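Local coordinates for Blr3880 protein (Bradyrhizobium japonicum, PDB 2OOD), which probably catalyses the zinc-dependent hydrolytic deamination of guanine to xanthine and ammonia in purine breakdown, at residues Gly166-Ala171 / Asp177-Phe182; His249-Asp254 / Tyr259-Leu264; Ala145-Phe150 / Ser186-Ala191; Val453-Thr456 / Lys461-Tyr464. All blocks are in the same frame, centred on the assembly; numbering follows the deposited sequence.

Interaction 1 of 4, residues Gly166-Ala171 / Asp177-Phe182; sequences GIDRNA and DTPENF
Phe-182 and Gly-166 form the packed, buried part of this contact. Phe-182 CE1 lies 3.4 Å from Gly-166 CA, and the neighbouring CD1 is also close to it. The ring lies against the Gly-166 backbone. It gets there because Phe-182 CG is anti to the backbone N (chi1 173°), which carries it from the first turn of the helix to the loop. With a serine in its place the ring is gone, and the Gly-166 backbone would probably lose its cover, with a gap opened beside Leu-215 and Leu-222. Beside this core one direct bond joins the backbones, Asp-177 N to Ile-167 O at 3.3 Å. A water adds a bridge, accepting from Ile-167 N and donating to Asp-177 O. The outer side is looser. Asp-168 crosses Pro-179 at about a right angle, with OD1 3.5 Å from Pro-179 CG. That carboxylate oxygen bonds to Ser-212. Asn-181 ND2 donates to Asp-177 OD1 at 3.0 Å, on its syn side. The contact closes the loop between strand 160-166 of the barrel and helix 179-193, and helix 213-225 packs on Phe-182 and Asp-168.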
loop_
_atom_site.group_PDB
_atom_site.type_symbol
_atom_site.label_atom_id
_atom_site.label_comp_id
_atom_site.label_asym_id
_atom_site.label_seq_id
_atom_site.Cartn_x
_atom_site.Cartn_y
_atom_site.Cartn_z
ATOM N N GLY A 166 19.915 -16.622 -15.926
ATOM C CA GLY A 166 21.099 -17.313 -15.435
ATOM C C GLY A 166 21.528 -16.940 -14.025
ATOM O O GLY A 166 21.524 -15.766 -13.657
ATOM N N ILE A 167 21.893 -17.941 -13.232
ATOM C CA ILE A 167 22.339 -17.727 -11.860
ATOM C C ILE A 167 23.532 -18.661 -11.670
ATOM O O ILE A 167 23.435 -19.878 -11.848
ATOM C CB ILE A 167 21.209 -18.034 -10.837
ATOM C CG1 ILE A 167 21.719 -17.848 -9.408
ATOM C CG2 ILE A 167 20.679 -19.431 -11.037
ATOM C CD1 ILE A 167 21.850 -16.408 -9.000
ATOM N N ASP A 168 24.660 -18.064 -11.299
ATOM C CA ASP A 168 25.939 -18.763 -11.154
ATOM C C ASP A 168 26.417 -19.092 -9.731
ATOM O O ASP A 168 26.736 -20.241 -9.429
ATOM C CB ASP A 168 27.005 -17.915 -11.859
ATOM C CG ASP A 168 28.023 -18.748 -12.564
ATOM O OD1 ASP A 168 28.814 -18.191 -13.364
ATOM O OD2 ASP A 168 28.023 -19.966 -12.310
ATOM N N ARG A 169 26.490 -18.069 -8.880
ATOM C CA ARG A 169 26.948 -18.205 -7.497
ATOM C C ARG A 169 25.831 -17.888 -6.509
ATOM O O ARG A 169 24.729 -17.489 -6.892
ATOM C CB ARG A 169 28.076 -17.210 -7.207
ATOM C CG ARG A 169 29.086 -16.989 -8.308
ATOM C CD ARG A 169 29.861 -15.704 -8.031
ATOM N NE ARG A 169 31.176 -15.698 -8.676
ATOM C CZ ARG A 169 32.039 -14.674 -8.661
ATOM N NH1 ARG A 169 31.746 -13.535 -8.029
ATOM N NH2 ARG A 169 33.212 -14.795 -9.278
ATOM N N ASN A 170 26.149 -18.050 -5.230
ATOM C CA ASN A 170 25.235 -17.740 -4.141
ATOM C C ASN A 170 23.796 -18.252 -4.232
ATOM O O ASN A 170 22.856 -17.542 -3.862
ATOM C CB ASN A 170 25.225 -16.222 -3.919
ATOM C CG ASN A 170 26.571 -15.692 -3.437
ATOM O OD1 ASN A 170 27.134 -16.208 -2.470
ATOM N ND2 ASN A 170 27.087 -14.655 -4.100
ATOM N N ALA A 171 23.623 -19.482 -4.706
ATOM C CA ALA A 171 22.294 -20.088 -4.805
ATOM C C ALA A 171 22.452 -21.602 -4.721
ATOM O O ALA A 171 23.524 -22.129 -4.998
ATOM C CB ALA A 171 21.632 -19.702 -6.115
ATOM N N ASP A 177 23.117 -23.016 -12.659
ATOM C CA ASP A 177 23.497 -23.768 -13.839
ATOM C C ASP A 177 24.676 -23.128 -14.545
ATOM O O ASP A 177 24.795 -21.911 -14.639
ATOM C CB ASP A 177 22.310 -23.916 -14.805
ATOM C CG ASP A 177 22.568 -24.962 -15.912
ATOM O OD1 ASP A 177 23.543 -25.752 -15.795
ATOM O OD2 ASP A 177 21.782 -25.001 -16.894
ATOM N N THR A 178 25.553 -23.993 -15.031
ATOM C CA THR A 178 26.764 -23.636 -15.750
ATOM C C THR A 178 26.667 -22.513 -16.775
ATOM O O THR A 178 25.678 -22.396 -17.497
ATOM C CB THR A 178 27.290 -24.883 -16.465
ATOM O OG1 THR A 178 28.093 -25.639 -15.553
ATOM C CG2 THR A 178 28.080 -24.515 -17.697
ATOM N N PRO A 179 27.713 -21.678 -16.861
ATOM C CA PRO A 179 27.732 -20.569 -17.821
ATOM C C PRO A 179 27.592 -21.124 -19.244
ATOM O O PRO A 179 26.956 -20.511 -20.105
ATOM C CB PRO A 179 29.104 -19.937 -17.590
ATOM C CG PRO A 179 29.367 -20.220 -16.126
ATOM C CD PRO A 179 28.912 -21.656 -16.003
ATOM N N GLU A 180 28.195 -22.290 -19.478
ATOM C CA GLU A 180 28.140 -22.946 -20.784
ATOM C C GLU A 180 26.693 -23.263 -21.156
ATOM O O GLU A 180 26.199 -22.814 -22.200
ATOM C CB GLU A 180 28.974 -24.234 -20.773
ATOM C CG GLU A 180 30.498 -24.011 -20.702
ATOM C CD GLU A 180 30.948 -23.231 -19.447
ATOM O OE1 GLU A 180 30.736 -23.728 -18.308
ATOM O OE2 GLU A 180 31.520 -22.118 -19.605
ATOM N N ASN A 181 26.014 -24.031 -20.301
ATOM C CA ASN A 181 24.617 -24.384 -20.543
ATOM C C ASN A 181 23.756 -23.131 -20.702
ATOM O O ASN A 181 22.842 -23.083 -21.530
ATOM C CB ASN A 181 24.068 -25.240 -19.397
ATOM C CG ASN A 181 24.722 -26.609 -19.329
ATOM O OD1 ASN A 181 24.946 -27.257 -20.355
ATOM N ND2 ASN A 181 25.021 -27.061 -18.119
ATOM N N PHE A 182 24.044 -22.114 -19.901
ATOM C CA PHE A 182 23.295 -20.875 -19.991
ATOM C C PHE A 182 23.428 -20.289 -21.399
ATOM O O PHE A 182 22.434 -19.891 -22.018
ATOM C CB PHE A 182 23.813 -19.858 -18.971
ATOM C CG PHE A 182 23.192 -18.502 -19.114
ATOM C CD1 PHE A 182 21.901 -18.264 -18.665
ATOM C CD2 PHE A 182 23.879 -17.476 -19.755
ATOM C CE1 PHE A 182 21.301 -17.020 -18.856
ATOM C CE2 PHE A 182 23.286 -16.229 -19.953
ATOM C CZ PHE A 182 21.995 -16.004 -19.503
HETATM O O HOH W 1 22.376 -20.211 -15.121
#

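Interaction 2 of 4, residues His249-Asp254 / Tyr259-Leu264; sequences HPDCQD and YEKFDL
Lys-261 NZ and Asp-251 OD2 form a salt bridge at the protein surface, 2.8 Å long. The amine comes to OD2 on the syn side, 17° out of the carboxylate plane. The two side chains cross at about a right angle. Lys-261 reaches over with an extended chain, and its CD passes 4.0 Å from Cys-252 SG on the way. Asp-251 CG sits between the backbone N and the carbonyl carbon (chi1 55°), which turns the carboxylate toward the lysine.

One water ties the charged ends together. It accepts from Lys-261 NZ at 2.6 Å and donates to Asp-251 OD1 at 3.0 Å. It is also hydrogen-bonded to His-249 ND1 at 3.2 Å. Both carboxylate oxygens are therefore engaged, OD2 by the lysine and OD1 by the water. The other ring nitrogen, His-249 NE2, makes weak hydrogen bonds to Ala-208 O and Ala-211 O.

A second polar group lies farther along. Asp-254 OD1 and Glu-260 OE1 are 4.4 Å apart, two like charges. Arg-284 makes salt bridges to both, which probably eases their repulsion. Lys-288 pairs with Glu-260 OE2.

Backbone groups are also satisfied locally. A type I turn runs from His-249 to Cys-252, with Cys-252 N donating to His-249 O. A Schellman motif with Asp-263 at C-prime ends the helix, with Leu-264 N bonded to Tyr-259 O and Asp-263 N to Glu-260 O. The contact thus brackets the short helix 255-260, after helix 239-248, with Phe-262 and Leu-264 packed on helix 213-225 and Asp-254 against helix 279-288.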
loop_
_atom_site.group_PDB
_atom_site.type_symbol
_atom_site.label_atom_id
_atom_site.label_comp_id
_atom_site.label_asym_id
_atom_site.label_seq_id
_atom_site.Cartn_x
_atom_site.Cartn_y
_atom_site.Cartn_z
ATOM N N HIS A 249 33.144 -9.220 -6.950
ATOM C CA HIS A 249 33.746 -8.565 -8.111
ATOM C C HIS A 249 34.688 -7.479 -7.601
ATOM O O HIS A 249 34.401 -6.269 -7.699
ATOM C CB HIS A 249 32.657 -7.958 -9.003
ATOM C CG HIS A 249 31.777 -8.982 -9.645
ATOM N ND1 HIS A 249 32.216 -9.807 -10.660
ATOM C CD2 HIS A 249 30.500 -9.352 -9.383
ATOM C CE1 HIS A 249 31.247 -10.642 -10.994
ATOM N NE2 HIS A 249 30.195 -10.387 -10.234
ATOM N N PRO A 250 35.838 -7.910 -7.058
ATOM C CA PRO A 250 36.901 -7.074 -6.487
ATOM C C PRO A 250 37.529 -6.085 -7.451
ATOM O O PRO A 250 38.091 -5.071 -7.036
ATOM C CB PRO A 250 37.907 -8.104 -5.975
ATOM C CG PRO A 250 37.778 -9.200 -6.972
ATOM C CD PRO A 250 36.274 -9.316 -7.145
ATOM N N ASP A 251 37.412 -6.363 -8.739
ATOM C CA ASP A 251 38.013 -5.498 -9.745
ATOM C C ASP A 251 37.087 -4.423 -10.306
ATOM O O ASP A 251 37.378 -3.860 -11.368
ATOM C CB ASP A 251 38.534 -6.356 -10.896
ATOM C CG ASP A 251 37.450 -7.249 -11.482
ATOM O OD1 ASP A 251 36.840 -8.040 -10.706
ATOM O OD2 ASP A 251 37.210 -7.152 -12.715
ATOM N N CYS A 252 35.983 -4.141 -9.609
ATOM C CA CYS A 252 35.031 -3.126 -10.072
ATOM C C CYS A 252 34.718 -2.088 -8.985
ATOM O O CYS A 252 34.607 -2.420 -7.802
ATOM C CB CYS A 252 33.740 -3.801 -10.578
ATOM S SG CYS A 252 33.897 -4.661 -12.211
ATOM N N GLN A 253 34.565 -0.834 -9.403
ATOM C CA GLN A 253 34.314 0.284 -8.488
ATOM C C GLN A 253 32.891 0.401 -7.942
ATOM O O GLN A 253 32.699 0.617 -6.743
ATOM C CB GLN A 253 34.718 1.591 -9.184
ATOM C CG GLN A 253 35.935 1.403 -10.080
ATOM C CD GLN A 253 37.031 0.627 -9.358
ATOM O OE1 GLN A 253 37.584 1.109 -8.356
ATOM N NE2 GLN A 253 37.340 -0.586 -9.844
ATOM N N ASP A 254 31.898 0.285 -8.820
ATOM C CA ASP A 254 30.502 0.366 -8.402
ATOM C C ASP A 254 29.658 -0.731 -9.051
ATOM O O ASP A 254 30.083 -1.370 -10.018
ATOM C CB ASP A 254 29.922 1.758 -8.716
ATOM C CG ASP A 254 30.283 2.250 -10.108
ATOM O OD1 ASP A 254 30.351 1.415 -11.035
ATOM O OD2 ASP A 254 30.484 3.472 -10.281
ATOM N N TYR A 259 28.565 -4.408 -14.713
ATOM C CA TYR A 259 27.890 -4.652 -15.984
ATOM C C TYR A 259 28.545 -3.944 -17.160
ATOM O O TYR A 259 28.446 -4.420 -18.287
ATOM C CB TYR A 259 26.418 -4.235 -15.911
ATOM C CG TYR A 259 25.626 -5.007 -14.887
ATOM C CD1 TYR A 259 25.591 -6.392 -14.909
ATOM C CD2 TYR A 259 24.936 -4.353 -13.881
ATOM C CE1 TYR A 259 24.893 -7.106 -13.946
ATOM C CE2 TYR A 259 24.235 -5.056 -12.916
ATOM C CZ TYR A 259 24.219 -6.430 -12.952
ATOM O OH TYR A 259 23.542 -7.133 -11.974
ATOM N N GLU A 260 29.189 -2.804 -16.912
ATOM C CA GLU A 260 29.855 -2.075 -17.990
ATOM C C GLU A 260 31.110 -2.829 -18.422
ATOM O O GLU A 260 31.508 -2.790 -19.587
ATOM C CB GLU A 260 30.239 -0.670 -17.532
ATOM C CG GLU A 260 29.076 0.269 -17.333
ATOM C CD GLU A 260 29.478 1.525 -16.582
ATOM O OE1 GLU A 260 29.964 1.399 -15.432
ATOM O OE2 GLU A 260 29.307 2.633 -17.137
ATOM N N LYS A 261 31.732 -3.515 -17.472
ATOM C CA LYS A 261 32.934 -4.285 -17.751
ATOM C C LYS A 261 32.642 -5.288 -18.855
ATOM O O LYS A 261 33.551 -5.754 -19.536
ATOM C CB LYS A 261 33.399 -5.025 -16.485
ATOM C CG LYS A 261 34.543 -6.022 -16.703
ATOM C CD LYS A 261 34.845 -6.838 -15.439
ATOM C CE LYS A 261 35.945 -7.872 -15.690
ATOM N NZ LYS A 261 36.107 -8.894 -14.596
ATOM N N PHE A 262 31.367 -5.611 -19.044
ATOM C CA PHE A 262 30.982 -6.578 -20.060
ATOM C C PHE A 262 30.071 -6.024 -21.152
ATOM O O PHE A 262 29.355 -6.779 -21.804
ATOM C CB PHE A 262 30.316 -7.773 -19.389
ATOM C CG PHE A 262 31.207 -8.495 -18.420
ATOM C CD1 PHE A 262 32.071 -9.497 -18.859
ATOM C CD2 PHE A 262 31.186 -8.178 -17.062
ATOM C CE1 PHE A 262 32.901 -10.179 -17.954
ATOM C CE2 PHE A 262 32.013 -8.852 -16.152
ATOM C CZ PHE A 262 32.869 -9.854 -16.600
ATOM N N ASP A 263 30.108 -4.711 -21.353
ATOM C CA ASP A 263 29.296 -4.042 -22.379
ATOM C C ASP A 263 27.796 -4.323 -22.327
ATOM O O ASP A 263 27.125 -4.285 -23.361
ATOM C CB ASP A 263 29.791 -4.401 -23.781
ATOM C CG ASP A 263 31.261 -4.113 -23.970
ATOM O OD1 ASP A 263 31.672 -2.952 -23.741
ATOM O OD2 ASP A 263 31.999 -5.049 -24.348
ATOM N N LEU A 264 27.269 -4.598 -21.140
ATOM C CA LEU A 264 25.848 -4.865 -21.006
ATOM C C LEU A 264 25.039 -3.567 -20.898
ATOM O O LEU A 264 23.868 -3.528 -21.282
ATOM C CB LEU A 264 25.595 -5.735 -19.777
ATOM C CG LEU A 264 26.269 -7.105 -19.791
ATOM C CD1 LEU A 264 25.920 -7.864 -18.517
ATOM C CD2 LEU A 264 25.815 -7.881 -21.016
HETATM O O HOH W 2 34.533 -8.586 -12.516
#

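Interaction 3 of 4, residues Ala145-Phe150 / Ser186-Ala191; sequences ATEELF and SKRLIA
Glu-147 and Arg-188 supply the ionic part of this contact. A single carboxylate oxygen, Glu-147 OE2, takes both terminal nitrogens of the guanidinium. Arg-188 NH2 donates to OE2 at 2.9 Å, and Arg-188 NH1 makes a weak bond to the same OE2 at 3.1 Å. OE2 lies near the guanidinium plane, at its edge, but the carboxylate is turned 68° from that plane. This is a fork onto one oxygen, and not a two-oxygen bidentate pair. Arg-188 bends at chi3 (72°), which brings its end back to the glutamate. The other oxygen, Glu-147 OE1, pairs with Arg-113.

The apolar part is Leu-189. Its two methyls touch different residues. CD1 meets Thr-146 CG2 at 3.9 Å, and CD2 meets Glu-147 CG at 3.9 Å. The segment axes run nearly parallel, 11.3 Å apart at closest, so side chains bridge the two outer helices of the barrel. Leu-189 also reaches inward to Leu-164 and Tyr-201.

With an alanine in place of Glu-147, Arg-188 and Arg-113 would probably both be left without this charged mate, and Leu-189 CD2 without the CG it packs on. One carboxylate shared by two arginines and the leucine packing beside it together join the helices.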
loop_
_atom_site.group_PDB
_atom_site.type_symbol
_atom_site.label_atom_id
_atom_site.label_comp_id
_atom_site.label_asym_id
_atom_site.label_seq_id
_atom_site.Cartn_x
_atom_site.Cartn_y
_atom_site.Cartn_z
ATOM N N ALA A 145 10.462 -23.041 -17.857
ATOM C CA ALA A 145 9.650 -21.895 -17.475
ATOM C C ALA A 145 9.627 -20.828 -18.569
ATOM O O ALA A 145 8.584 -20.238 -18.844
ATOM C CB ALA A 145 10.170 -21.306 -16.180
ATOM N N THR A 146 10.770 -20.577 -19.197
ATOM C CA THR A 146 10.827 -19.578 -20.260
ATOM C C THR A 146 10.038 -20.002 -21.499
ATOM O O THR A 146 9.351 -19.182 -22.115
ATOM C CB THR A 146 12.282 -19.288 -20.690
ATOM O OG1 THR A 146 12.985 -18.674 -19.604
ATOM C CG2 THR A 146 12.309 -18.349 -21.893
ATOM N N GLU A 147 10.140 -21.276 -21.867
ATOM C CA GLU A 147 9.430 -21.777 -23.039
ATOM C C GLU A 147 7.926 -21.675 -22.822
ATOM O O GLU A 147 7.206 -21.153 -23.675
ATOM C CB GLU A 147 9.812 -23.231 -23.325
ATOM C CG GLU A 147 11.289 -23.446 -23.591
ATOM C CD GLU A 147 11.674 -24.917 -23.580
ATOM O OE1 GLU A 147 10.907 -25.714 -22.999
ATOM O OE2 GLU A 147 12.742 -25.274 -24.133
ATOM N N GLU A 148 7.452 -22.163 -21.679
ATOM C CA GLU A 148 6.026 -22.112 -21.380
ATOM C C GLU A 148 5.480 -20.688 -21.343
ATOM O O GLU A 148 4.326 -20.462 -21.699
ATOM C CB GLU A 148 5.731 -22.808 -20.049
ATOM C CG GLU A 148 5.901 -24.319 -20.081
ATOM C CD GLU A 148 5.103 -24.977 -21.197
ATOM O OE1 GLU A 148 3.915 -24.632 -21.365
ATOM O OE2 GLU A 148 5.661 -25.846 -21.900
ATOM N N LEU A 149 6.304 -19.729 -20.916
ATOM C CA LEU A 149 5.875 -18.334 -20.838
ATOM C C LEU A 149 5.707 -17.706 -22.215
ATOM O O LEU A 149 4.702 -17.057 -22.494
ATOM C CB LEU A 149 6.866 -17.498 -20.019
ATOM C CG LEU A 149 6.598 -15.988 -20.076
ATOM C CD1 LEU A 149 5.287 -15.664 -19.393
ATOM C CD2 LEU A 149 7.730 -15.237 -19.421
ATOM N N PHE A 150 6.696 -17.889 -23.076
ATOM C CA PHE A 150 6.618 -17.329 -24.416
ATOM C C PHE A 150 5.445 -17.908 -25.198
ATOM O O PHE A 150 4.750 -17.192 -25.916
ATOM C CB PHE A 150 7.908 -17.606 -25.184
ATOM C CG PHE A 150 9.000 -16.613 -24.919
ATOM C CD1 PHE A 150 8.789 -15.254 -25.144
ATOM C CD2 PHE A 150 10.256 -17.037 -24.490
ATOM C CE1 PHE A 150 9.815 -14.328 -24.950
ATOM C CE2 PHE A 150 11.290 -16.119 -24.294
ATOM C CZ PHE A 150 11.067 -14.762 -24.526
ATOM N N SER A 186 20.281 -20.122 -23.801
ATOM C CA SER A 186 19.871 -18.767 -24.178
ATOM C C SER A 186 19.920 -18.604 -25.690
ATOM O O SER A 186 19.062 -17.951 -26.287
ATOM C CB SER A 186 20.785 -17.718 -23.536
ATOM O OG SER A 186 20.618 -17.693 -22.130
ATOM N N LYS A 187 20.939 -19.211 -26.294
ATOM C CA LYS A 187 21.148 -19.143 -27.734
ATOM C C LYS A 187 19.986 -19.832 -28.448
ATOM O O LYS A 187 19.480 -19.347 -29.470
ATOM C CB LYS A 187 22.476 -19.822 -28.087
ATOM C CG LYS A 187 23.063 -19.399 -29.421
ATOM C CD LYS A 187 23.590 -17.965 -29.373
ATOM C CE LYS A 187 23.982 -17.457 -30.773
ATOM N NZ LYS A 187 25.003 -18.315 -31.455
ATOM N N ARG A 188 19.560 -20.963 -27.898
ATOM C CA ARG A 188 18.457 -21.715 -28.472
ATOM C C ARG A 188 17.160 -20.928 -28.351
ATOM O O ARG A 188 16.415 -20.785 -29.324
ATOM C CB ARG A 188 18.306 -23.061 -27.753
ATOM C CG ARG A 188 17.109 -23.879 -28.209
ATOM C CD ARG A 188 17.178 -25.296 -27.672
ATOM N NE ARG A 188 16.923 -25.361 -26.236
ATOM C CZ ARG A 188 15.760 -25.046 -25.666
ATOM N NH1 ARG A 188 14.735 -24.636 -26.411
ATOM N NH2 ARG A 188 15.614 -25.152 -24.348
ATOM N N LEU A 189 16.905 -20.411 -27.150
ATOM C CA LEU A 189 15.689 -19.660 -26.877
ATOM C C LEU A 189 15.581 -18.393 -27.712
ATOM O O LEU A 189 14.482 -18.006 -28.114
ATOM C CB LEU A 189 15.604 -19.333 -25.385
ATOM C CG LEU A 189 15.591 -20.568 -24.481
ATOM C CD1 LEU A 189 15.635 -20.136 -23.032
ATOM C CD2 LEU A 189 14.355 -21.405 -24.757
ATOM N N ILE A 190 16.712 -17.746 -27.974
ATOM C CA ILE A 190 16.702 -16.533 -28.789
ATOM C C ILE A 190 16.280 -16.923 -30.200
ATOM O O ILE A 190 15.564 -16.184 -30.880
ATOM C CB ILE A 190 18.100 -15.868 -28.849
ATOM C CG1 ILE A 190 18.468 -15.314 -27.467
ATOM C CG2 ILE A 190 18.108 -14.762 -29.894
ATOM C CD1 ILE A 190 19.905 -14.856 -27.332
ATOM N N ALA A 191 16.721 -18.104 -30.622
ATOM C CA ALA A 191 16.400 -18.628 -31.941
ATOM C C ALA A 191 14.898 -18.831 -32.066
ATOM O O ALA A 191 14.247 -18.236 -32.927
ATOM C CB ALA A 191 17.121 -19.949 -32.158
#

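Interaction 4 of 4, residues Val453-Thr456 / Lys461-Tyr464; sequences VDET and KRLY
Thr-456 O is gripped by two backbone amides of the facing strand. Tyr-464 N donates to it at 3.2 Å. Leu-463 N adds a weak bond at 3.1 Å. Two successive residues thus face Thr-456, which is a classic beta bulge. The return bond runs from Thr-456 N to Tyr-464 O at 3.3 Å. Thr-456 and Tyr-464 form an antiparallel hydrogen-bonded pair.

Tyr-464 CG is anti to the backbone N (chi1 171°), which lays the ring along the strand 453-456. Its CD2 meets Thr-456 OG1 at 3.6 Å. That hydroxyl bonds to Leu-128 O. Val-453 O stands at the ring edge, in plane, 3.8 Å from Tyr-464 CE2. A water links Val-453 O to the tyrosine OH.

At the exposed Arg-462, Glu-455 OE1 rests against CD at 3.6 Å. Their charged ends are too far apart for a salt bridge. A water donates to Glu-455 OE1 and accepts a weak bond from Arg-462 NH1. OE1 also accepts from Trp-457 NE1. This hairpin next to strand 406-409 is therefore held by backbone bonds and an aromatic cover, while Glu-455 meets Arg-462 through water and has its direct ionic partner in Lys-465.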
loop_
_atom_site.group_PDB
_atom_site.type_symbol
_atom_site.label_atom_id
_atom_site.label_comp_id
_atom_site.label_asym_id
_atom_site.label_seq_id
_atom_site.Cartn_x
_atom_site.Cartn_y
_atom_site.Cartn_z
ATOM N N VAL A 453 -9.955 -1.881 -12.600
ATOM C CA VAL A 453 -9.697 -2.441 -13.915
ATOM C C VAL A 453 -10.941 -3.222 -14.317
ATOM O O VAL A 453 -11.196 -4.312 -13.804
ATOM C CB VAL A 453 -8.479 -3.378 -13.885
ATOM C CG1 VAL A 453 -8.242 -3.989 -15.259
ATOM C CG2 VAL A 453 -7.270 -2.606 -13.433
ATOM N N ASP A 454 -11.721 -2.651 -15.229
ATOM C CA ASP A 454 -12.955 -3.286 -15.670
ATOM C C ASP A 454 -12.785 -4.153 -16.919
ATOM O O ASP A 454 -13.401 -5.211 -17.032
ATOM C CB ASP A 454 -14.026 -2.224 -15.911
ATOM C CG ASP A 454 -15.423 -2.807 -15.940
ATOM O OD1 ASP A 454 -15.812 -3.468 -14.949
ATOM O OD2 ASP A 454 -16.130 -2.605 -16.950
ATOM N N GLU A 455 -11.952 -3.715 -17.852
ATOM C CA GLU A 455 -11.726 -4.484 -19.064
ATOM C C GLU A 455 -10.282 -4.336 -19.509
ATOM O O GLU A 455 -9.721 -3.247 -19.444
ATOM C CB GLU A 455 -12.651 -4.001 -20.186
ATOM C CG GLU A 455 -14.138 -4.174 -19.912
ATOM C CD GLU A 455 -15.005 -3.711 -21.075
ATOM O OE1 GLU A 455 -14.487 -3.652 -22.212
ATOM O OE2 GLU A 455 -16.205 -3.423 -20.852
ATOM N N THR A 456 -9.681 -5.436 -19.949
ATOM C CA THR A 456 -8.305 -5.412 -20.433
ATOM C C THR A 456 -8.322 -5.970 -21.853
ATOM O O THR A 456 -8.779 -7.085 -22.075
ATOM C CB THR A 456 -7.370 -6.284 -19.565
ATOM O OG1 THR A 456 -7.420 -5.842 -18.206
ATOM C CG2 THR A 456 -5.945 -6.176 -20.060
ATOM N N LYS A 461 -8.646 -7.195 -29.018
ATOM C CA LYS A 461 -9.419 -8.337 -28.548
ATOM C C LYS A 461 -9.610 -8.219 -27.031
ATOM O O LYS A 461 -8.639 -8.053 -26.297
ATOM C CB LYS A 461 -8.651 -9.620 -28.879
ATOM C CG LYS A 461 -9.479 -10.736 -29.497
ATOM C CD LYS A 461 -8.970 -11.116 -30.890
ATOM C CE LYS A 461 -9.241 -10.004 -31.903
ATOM N NZ LYS A 461 -8.689 -10.332 -33.256
ATOM N N ARG A 462 -10.846 -8.296 -26.551
ATOM C CA ARG A 462 -11.070 -8.201 -25.113
ATOM C C ARG A 462 -10.755 -9.506 -24.394
ATOM O O ARG A 462 -11.557 -10.434 -24.414
ATOM C CB ARG A 462 -12.511 -7.812 -24.797
ATOM C CG ARG A 462 -12.731 -7.604 -23.307
ATOM C CD ARG A 462 -14.136 -7.125 -22.986
ATOM N NE ARG A 462 -15.123 -8.198 -23.070
ATOM C CZ ARG A 462 -16.438 -8.005 -23.049
ATOM N NH1 ARG A 462 -16.935 -6.775 -22.953
ATOM N NH2 ARG A 462 -17.262 -9.044 -23.118
ATOM N N LEU A 463 -9.593 -9.572 -23.747
ATOM C CA LEU A 463 -9.187 -10.776 -23.024
ATOM C C LEU A 463 -9.745 -10.882 -21.610
ATOM O O LEU A 463 -9.909 -11.984 -21.094
ATOM C CB LEU A 463 -7.659 -10.880 -22.966
ATOM C CG LEU A 463 -6.976 -11.483 -24.198
ATOM C CD1 LEU A 463 -7.431 -10.750 -25.439
ATOM C CD2 LEU A 463 -5.467 -11.401 -24.051
ATOM N N TYR A 464 -10.057 -9.755 -20.986
ATOM C CA TYR A 464 -10.572 -9.784 -19.623
ATOM C C TYR A 464 -11.750 -8.846 -19.431
ATOM O O TYR A 464 -11.864 -7.844 -20.121
ATOM C CB TYR A 464 -9.459 -9.401 -18.649
ATOM C CG TYR A 464 -9.919 -9.177 -17.230
ATOM C CD1 TYR A 464 -10.309 -10.231 -16.431
ATOM C CD2 TYR A 464 -9.954 -7.904 -16.688
ATOM C CE1 TYR A 464 -10.722 -10.029 -15.121
ATOM C CE2 TYR A 464 -10.367 -7.691 -15.378
ATOM C CZ TYR A 464 -10.748 -8.757 -14.599
ATOM O OH TYR A 464 -11.142 -8.554 -13.292
HETATM O O HOH W 3 -9.928 -6.044 -12.248
HETATM O O HOH W 4 -16.605 -4.510 -24.347
#

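Interactions 1 and 3 share helix 179-193, one at its start and one further along, with centres 16 Å apart. Interaction 1 is nested in the chain loop that interaction 3 closes. Interaction 1 lies nearest the active site: the Ile-167 side chain is about 7 Å from the bound guanine and about 11 Å from the zinc ion. It also touches Phe-207, which lines the guanine pocket. Interaction 2 adjoins it, with Arg-169 NH1 4.1 Å from His-249 NE2, but lies away from the annotated sites. In interaction 3, Thr-146 is about 11 Å from the zinc ligand His-81, side chain to side chain. Interaction 4 is also remote from them, its centre 27 Å from interaction 3 and 43 Å from interaction 2, across the chain's centre from the latter.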